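Local coordinates for putative glucoamylase (Bacteroides uniformis, PDB 4GL3), which is a putative glucoamylase, probably a glycoside hydrolase that cleaves glucose units from alpha-glucans, although its substrate is not established, at residues E37-A49 with N370-G382. Sequence-based numbering, arbitrary orientation.
Sequences ESGLAHERSNGGA and NWFAPSYLAIDQG
R44 lays its guanidinium alongside L377: CD1 of L377 sits over one face, off toward the rim, 3.7 Å from R44 NH1. A chi1 of 60° and a bend at chi3 (47°) bring it there. NH1 also donates within the guanidinium plane to a lone pair of N46 OD1 (3.0 Å), which holds the N46 amide beside S375 CB. D307 takes a salt bridge from the same NH1 and a hydrogen bond from S375 OG, tying both segments to one carboxylate. With an alanine in place of R44, D307 would probably lose this salt bridge, L377 CD1 its guanidinium cover, and the N46 amide a restraint on turning. The backbones of R44 and L377 form a single beta bridge where the loop after helix 15-27 meets helix 378-393, whose N-cap is L377; the six-hairpin clan is characteristically built on an (alpha/alpha)6 barrel. S45 N donates to Y376 O (2.9 Å). In return Y376 N reaches S45 OG at 3.0 Å; chi1 of 58° folds this hydroxyl back between its own N and carbonyl carbon, at the edge of the Y376 ring. A378 N donates to E43 O (3.1 Å) from above the carbonyl plane.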
ATOM      1  N   GLU A  37     -22.077  -6.198   0.188  1.00 30.65           N
ATOM      2  CA  GLU A  37     -22.548  -6.351   1.565  1.00 34.55           C
ATOM      3  C   GLU A  37     -21.648  -5.548   2.478  1.00 32.88           C
ATOM      4  O   GLU A  37     -22.097  -5.053   3.488  1.00 35.50           O
ATOM      5  CB  GLU A  37     -22.562  -7.850   2.007  1.00 40.43           C
ATOM      6  CG  GLU A  37     -23.418  -8.795   1.125  1.00 49.05           C
ATOM      7  CD  GLU A  37     -22.808  -9.188  -0.260  1.00 51.78           C
ATOM      8  OE1 GLU A  37     -21.659  -8.781  -0.619  1.00 39.54           O
ATOM      9  OE2 GLU A  37     -23.486  -9.948  -0.994  1.00 53.25           O
ATOM     10  N   SER A  38     -20.374  -5.403   2.115  1.00 28.63           N
ATOM     11  CA  SER A  38     -19.390  -4.850   3.032  1.00 27.76           C
ATOM     12  C   SER A  38     -18.668  -3.601   2.556  1.00 28.60           C
ATOM     13  O   SER A  38     -18.131  -2.885   3.394  1.00 28.90           O
ATOM     14  CB  SER A  38     -18.330  -5.911   3.335  1.00 29.38           C
ATOM     15  OG  SER A  38     -17.656  -6.358   2.152  1.00 26.36           O
ATOM     16  N   GLY A  39     -18.590  -3.385   1.229  1.00 26.06           N
ATOM     17  CA  GLY A  39     -17.733  -2.344   0.635  1.00 29.66           C
ATOM     18  C   GLY A  39     -16.258  -2.699   0.513  1.00 29.27           C
ATOM     19  O   GLY A  39     -15.442  -1.901   0.013  1.00 27.46           O
ATOM     20  N   LEU A  40     -15.894  -3.890   0.957  1.00 25.10           N
ATOM     21  CA  LEU A  40     -14.509  -4.326   0.896  1.00 23.88           C
ATOM     22  C   LEU A  40     -14.104  -4.722  -0.529  1.00 24.93           C
ATOM     23  O   LEU A  40     -14.949  -5.044  -1.392  1.00 22.70           O
ATOM     24  CB  LEU A  40     -14.243  -5.492   1.880  1.00 24.19           C
ATOM     25  CG  LEU A  40     -14.467  -5.272   3.378  1.00 26.12           C
ATOM     26  CD1 LEU A  40     -14.266  -6.573   4.186  1.00 26.14           C
ATOM     27  CD2 LEU A  40     -13.561  -4.126   3.880  1.00 24.28           C
ATOM     28  N   ALA A  41     -12.798  -4.649  -0.763  1.00 24.08           N
ATOM     29  CA  ALA A  41     -12.201  -4.917  -2.066  1.00 25.13           C
ATOM     30  C   ALA A  41     -11.902  -6.393  -2.241  1.00 25.07           C
ATOM     31  O   ALA A  41     -11.455  -7.085  -1.304  1.00 25.55           O
ATOM     32  CB  ALA A  41     -10.909  -4.097  -2.216  1.00 22.47           C
ATOM     33  N   HIS A  42     -12.190  -6.906  -3.426  1.00 24.57           N
ATOM     34  CA  HIS A  42     -11.717  -8.217  -3.836  1.00 24.32           C
ATOM     35  C   HIS A  42     -10.179  -8.215  -3.927  1.00 27.82           C
ATOM     36  O   HIS A  42      -9.555  -7.208  -4.307  1.00 24.55           O
ATOM     37  CB  HIS A  42     -12.247  -8.602  -5.218  1.00 27.80           C
ATOM     38  CG  HIS A  42     -13.661  -9.051  -5.241  1.00 31.59           C
ATOM     39  ND1 HIS A  42     -14.720  -8.183  -5.412  1.00 40.97           N
ATOM     40  CD2 HIS A  42     -14.192 -10.287  -5.175  1.00 28.34           C
ATOM     41  CE1 HIS A  42     -15.845  -8.871  -5.406  1.00 33.27           C
ATOM     42  NE2 HIS A  42     -15.551 -10.150  -5.263  1.00 36.57           N
ATOM     43  N   GLU A  43      -9.566  -9.357  -3.628  1.00 25.90           N
ATOM     44  CA  GLU A  43      -8.133  -9.495  -3.779  1.00 26.14           C
ATOM     45  C   GLU A  43      -7.747  -9.343  -5.245  1.00 25.06           C
ATOM     46  O   GLU A  43      -6.695  -8.780  -5.562  1.00 27.59           O
ATOM     47  CB  GLU A  43      -7.648 -10.866  -3.228  1.00 31.93           C
ATOM     48  CG  GLU A  43      -6.258 -11.359  -3.703  1.00 42.24           C
ATOM     49  CD  GLU A  43      -4.964 -10.733  -3.058  1.00 55.98           C
ATOM     50  OE1 GLU A  43      -4.925 -10.147  -1.886  1.00 42.59           O
ATOM     51  OE2 GLU A  43      -3.913 -10.874  -3.790  1.00 44.50           O
ATOM     52  N   ARG A  44      -8.576  -9.895  -6.124  1.00 22.59           N
ATOM     53  CA  ARG A  44      -8.306  -9.851  -7.583  1.00 25.23           C
ATOM     54  C   ARG A  44      -9.635  -9.972  -8.364  1.00 27.95           C
ATOM     55  O   ARG A  44     -10.645 -10.389  -7.801  1.00 28.94           O
ATOM     56  CB  ARG A  44      -7.330 -10.973  -8.008  1.00 27.26           C
ATOM     57  CG  ARG A  44      -7.851 -12.382  -7.694  1.00 27.25           C
ATOM     58  CD  ARG A  44      -6.959 -13.517  -8.191  1.00 30.29           C
ATOM     59  NE  ARG A  44      -5.542 -13.344  -7.869  1.00 29.51           N
ATOM     60  CZ  ARG A  44      -4.559 -13.068  -8.743  1.00 30.71           C
ATOM     61  NH1 ARG A  44      -4.794 -12.873 -10.052  1.00 29.53           N
ATOM     62  NH2 ARG A  44      -3.314 -12.963  -8.287  1.00 27.55           N
ATOM     63  N   SER A  45      -9.619  -9.606  -9.649  1.00 26.08           N
ATOM     64  CA  SER A  45     -10.768  -9.666 -10.495  1.00 26.93           C
ATOM     65  C   SER A  45     -11.011 -11.078 -11.021  1.00 29.76           C
ATOM     66  O   SER A  45     -12.057 -11.326 -11.578  1.00 31.34           O
ATOM     67  CB  SER A  45     -10.568  -8.719 -11.694  1.00 30.73           C
ATOM     68  OG  SER A  45      -9.381  -9.062 -12.430  1.00 27.01           O
ATOM     69  N   ASN A  46     -10.057 -11.994 -10.915  1.00 30.63           N
ATOM     70  CA  ASN A  46     -10.254 -13.338 -11.498  1.00 29.59           C
ATOM     71  C   ASN A  46     -10.020 -14.447 -10.436  1.00 32.71           C
ATOM     72  O   ASN A  46      -9.385 -15.452 -10.704  1.00 40.07           O
ATOM     73  CB  ASN A  46      -9.376 -13.518 -12.754  1.00 30.88           C
ATOM     74  CG  ASN A  46      -7.874 -13.437 -12.454  1.00 30.82           C
ATOM     75  OD1 ASN A  46      -7.451 -12.890 -11.420  1.00 30.32           O
ATOM     76  ND2 ASN A  46      -7.050 -13.953 -13.394  1.00 33.83           N
ATOM     77  N   GLY A  47     -10.559 -14.243  -9.227  1.00 35.81           N
ATOM     78  CA  GLY A  47     -10.400 -15.176  -8.084  1.00 37.47           C
ATOM     79  C   GLY A  47     -11.754 -15.641  -7.544  1.00 36.28           C
ATOM     80  O   GLY A  47     -12.742 -15.766  -8.293  1.00 34.22           O
ATOM     81  N   GLY A  48     -11.846 -15.884  -6.245  1.00 44.10           N
ATOM     82  CA  GLY A  48     -13.177 -16.119  -5.619  1.00 57.91           C
ATOM     83  C   GLY A  48     -14.281 -15.138  -6.075  1.00 61.61           C
ATOM     84  O   GLY A  48     -14.032 -14.078  -6.673  1.00 58.19           O
ATOM     85  N   ALA A  49     -15.527 -15.500  -5.832  1.00 42.69           N
ATOM     86  CA  ALA A  49     -16.570 -14.489  -5.691  1.00 39.00           C
ATOM     87  C   ALA A  49     -16.581 -13.971  -4.226  1.00 34.70           C
ATOM     88  O   ALA A  49     -17.164 -12.955  -3.931  1.00 35.40           O
ATOM     89  CB  ALA A  49     -17.917 -15.082  -6.083  1.00 43.08           C
ATOM     90  N   ASN A 370       5.018 -12.039 -25.192  1.00 49.42           N
ATOM     91  CA  ASN A 370       3.770 -11.488 -25.716  1.00 46.53           C
ATOM     92  C   ASN A 370       2.564 -11.735 -24.809  1.00 45.10           C
ATOM     93  O   ASN A 370       1.503 -12.096 -25.272  1.00 50.08           O
ATOM     94  CB  ASN A 370       3.532 -12.007 -27.151  1.00 50.69           C
ATOM     95  CG  ASN A 370       2.440 -11.244 -27.879  1.00 56.93           C
ATOM     96  OD1 ASN A 370       2.192 -10.061 -27.626  1.00 63.30           O
ATOM     97  ND2 ASN A 370       1.762 -11.925 -28.776  1.00 59.26           N
ATOM     98  N   TRP A 371       2.736 -11.525 -23.515  1.00 40.11           N
ATOM     99  CA  TRP A 371       1.715 -11.831 -22.532  1.00 40.09           C
ATOM    100  C   TRP A 371       1.254 -10.568 -21.817  1.00 39.51           C
ATOM    101  O   TRP A 371       2.058  -9.717 -21.414  1.00 39.40           O
ATOM    102  CB  TRP A 371       2.274 -12.855 -21.539  1.00 40.51           C
ATOM    103  CG  TRP A 371       1.396 -13.129 -20.373  1.00 39.05           C
ATOM    104  CD1 TRP A 371       0.404 -14.052 -20.308  1.00 40.27           C
ATOM    105  CD2 TRP A 371       1.436 -12.482 -19.090  1.00 38.72           C
ATOM    106  NE1 TRP A 371      -0.188 -14.016 -19.067  1.00 39.04           N
ATOM    107  CE2 TRP A 371       0.434 -13.069 -18.297  1.00 36.42           C
ATOM    108  CE3 TRP A 371       2.239 -11.477 -18.531  1.00 38.48           C
ATOM    109  CZ2 TRP A 371       0.170 -12.656 -16.995  1.00 34.76           C
ATOM    110  CZ3 TRP A 371       1.993 -11.080 -17.226  1.00 38.58           C
ATOM    111  CH2 TRP A 371       0.966 -11.678 -16.459  1.00 35.25           C
ATOM    112  N   PHE A 372      -0.057 -10.449 -21.659  1.00 38.80           N
ATOM    113  CA  PHE A 372      -0.665  -9.382 -20.871  1.00 35.70           C
ATOM    114  C   PHE A 372      -1.593 -10.050 -19.849  1.00 37.13           C
ATOM    115  O   PHE A 372      -2.403 -10.902 -20.214  1.00 38.96           O
ATOM    116  CB  PHE A 372      -1.445  -8.450 -21.800  1.00 39.72           C
ATOM    117  CG  PHE A 372      -0.557  -7.645 -22.718  1.00 37.66           C
ATOM    118  CD1 PHE A 372      -0.033  -8.207 -23.847  1.00 42.53           C
ATOM    119  CD2 PHE A 372      -0.203  -6.337 -22.392  1.00 36.85           C
ATOM    120  CE1 PHE A 372       0.822  -7.481 -24.660  1.00 43.87           C
ATOM    121  CE2 PHE A 372       0.663  -5.605 -23.182  1.00 35.90           C
ATOM    122  CZ  PHE A 372       1.171  -6.180 -24.317  1.00 38.29           C
ATOM    123  N   ALA A 373      -1.421  -9.687 -18.583  1.00 33.19           N
ATOM    124  CA  ALA A 373      -2.204 -10.217 -17.485  1.00 34.37           C
ATOM    125  C   ALA A 373      -3.707 -10.070 -17.805  1.00 37.93           C
ATOM    126  O   ALA A 373      -4.126  -9.042 -18.329  1.00 35.92           O
ATOM    127  CB  ALA A 373      -1.880  -9.465 -16.223  1.00 27.14           C
ATOM    128  N   PRO A 374      -4.512 -11.076 -17.458  1.00 34.74           N
ATOM    129  CA  PRO A 374      -5.929 -10.887 -17.579  1.00 38.16           C
ATOM    130  C   PRO A 374      -6.517 -10.238 -16.313  1.00 35.87           C
ATOM    131  O   PRO A 374      -7.703 -10.024 -16.255  1.00 35.49           O
ATOM    132  CB  PRO A 374      -6.450 -12.335 -17.729  1.00 37.10           C
ATOM    133  CG  PRO A 374      -5.544 -13.110 -16.824  1.00 37.71           C
ATOM    134  CD  PRO A 374      -4.186 -12.443 -16.972  1.00 38.37           C
ATOM    135  N   SER A 375      -5.708  -9.919 -15.313  1.00 30.25           N
ATOM    136  CA  SER A 375      -6.203  -9.631 -14.007  1.00 31.36           C
ATOM    137  C   SER A 375      -5.975  -8.174 -13.602  1.00 28.57           C
ATOM    138  O   SER A 375      -5.158  -7.445 -14.171  1.00 31.30           O
ATOM    139  CB  SER A 375      -5.429 -10.501 -12.997  1.00 30.64           C
ATOM    140  OG  SER A 375      -4.052 -10.308 -13.234  1.00 31.64           O
ATOM    141  N   TYR A 376      -6.712  -7.801 -12.582  1.00 28.02           N
ATOM    142  CA  TYR A 376      -6.458  -6.637 -11.735  1.00 27.99           C
ATOM    143  C   TYR A 376      -6.408  -7.100 -10.273  1.00 28.77           C
ATOM    144  O   TYR A 376      -7.216  -7.954  -9.857  1.00 27.39           O
ATOM    145  CB  TYR A 376      -7.616  -5.645 -11.849  1.00 28.65           C
ATOM    146  CG  TYR A 376      -7.927  -5.209 -13.228  1.00 29.00           C
ATOM    147  CD1 TYR A 376      -8.782  -5.925 -14.026  1.00 30.44           C
ATOM    148  CD2 TYR A 376      -7.317  -4.063 -13.757  1.00 32.08           C
ATOM    149  CE1 TYR A 376      -9.068  -5.496 -15.325  1.00 33.13           C
ATOM    150  CE2 TYR A 376      -7.574  -3.646 -15.037  1.00 34.37           C
ATOM    151  CZ  TYR A 376      -8.445  -4.361 -15.819  1.00 40.27           C
ATOM    152  OH  TYR A 376      -8.692  -3.922 -17.108  1.00 46.42           O
ATOM    153  N   LEU A 377      -5.494  -6.531  -9.501  1.00 26.02           N
ATOM    154  CA  LEU A 377      -5.321  -6.839  -8.080  1.00 30.58           C
ATOM    155  C   LEU A 377      -5.530  -5.583  -7.245  1.00 27.21           C
ATOM    156  O   LEU A 377      -4.988  -4.517  -7.565  1.00 26.20           O
ATOM    157  CB  LEU A 377      -3.910  -7.380  -7.826  1.00 30.70           C
ATOM    158  CG  LEU A 377      -3.630  -8.862  -8.065  1.00 32.79           C
ATOM    159  CD1 LEU A 377      -4.014  -9.296  -9.466  1.00 29.94           C
ATOM    160  CD2 LEU A 377      -2.130  -9.160  -7.789  1.00 29.27           C
ATOM    161  N   ALA A 378      -6.276  -5.713  -6.144  1.00 26.48           N
ATOM    162  CA  ALA A 378      -6.457  -4.585  -5.207  1.00 26.07           C
ATOM    163  C   ALA A 378      -5.146  -3.926  -4.825  1.00 27.93           C
ATOM    164  O   ALA A 378      -5.059  -2.690  -4.747  1.00 24.58           O
ATOM    165  CB  ALA A 378      -7.163  -5.023  -3.914  1.00 21.14           C
ATOM    166  N   ILE A 379      -4.154  -4.729  -4.465  1.00 24.88           N
ATOM    167  CA  ILE A 379      -2.932  -4.146  -3.886  1.00 25.51           C
ATOM    168  C   ILE A 379      -2.042  -3.450  -4.940  1.00 26.24           C
ATOM    169  O   ILE A 379      -1.180  -2.700  -4.580  1.00 26.50           O
ATOM    170  CB  ILE A 379      -2.098  -5.169  -3.046  1.00 25.06           C
ATOM    171  CG1 ILE A 379      -1.618  -6.332  -3.924  1.00 26.86           C
ATOM    172  CG2 ILE A 379      -2.898  -5.626  -1.788  1.00 20.27           C
ATOM    173  CD1 ILE A 379      -0.885  -7.479  -3.186  1.00 30.19           C
ATOM    174  N   ASP A 380      -2.264  -3.715  -6.220  1.00 24.57           N
ATOM    175  CA  ASP A 380      -1.577  -3.009  -7.324  1.00 29.44           C
ATOM    176  C   ASP A 380      -2.392  -1.775  -7.821  1.00 28.77           C
ATOM    177  O   ASP A 380      -1.815  -0.725  -8.134  1.00 30.86           O
ATOM    178  CB  ASP A 380      -1.297  -4.007  -8.447  1.00 28.77           C
ATOM    179  CG  ASP A 380      -0.264  -5.136  -8.018  1.00 34.21           C
ATOM    180  OD1 ASP A 380       0.499  -4.946  -7.052  1.00 32.25           O
ATOM    181  OD2 ASP A 380      -0.172  -6.191  -8.702  1.00 30.64           O
ATOM    182  N   GLN A 381      -3.726  -1.877  -7.809  1.00 31.18           N
ATOM    183  CA  GLN A 381      -4.603  -0.791  -8.246  1.00 25.65           C
ATOM    184  C   GLN A 381      -4.710   0.359  -7.230  1.00 29.02           C
ATOM    185  O   GLN A 381      -4.751   1.527  -7.601  1.00 24.89           O
ATOM    186  CB  GLN A 381      -6.002  -1.320  -8.594  1.00 25.48           C
ATOM    187  CG  GLN A 381      -6.060  -2.265  -9.804  1.00 29.19           C
ATOM    188  CD  GLN A 381      -5.372  -1.743 -11.067  1.00 30.35           C
ATOM    189  OE1 GLN A 381      -4.133  -1.815 -11.222  1.00 38.68           O
ATOM    190  NE2 GLN A 381      -6.159  -1.368 -12.016  1.00 35.64           N
ATOM    191  N   GLY A 382      -4.749   0.033  -5.939  1.00 26.36           N
ATOM    192  CA  GLY A 382      -4.921   1.041  -4.932  1.00 27.25           C
ATOM    193  C   GLY A 382      -3.875   2.139  -4.976  1.00 29.37           C
ATOM    194  O   GLY A 382      -4.224   3.336  -4.956  1.00 29.52           O
TER
HETATM  195  O   HOH W   1      -4.808  -7.583  -3.993  1.00 25.35           O
HETATM  196  O   HOH W   2      -9.911 -10.119 -14.673  1.00 40.42           O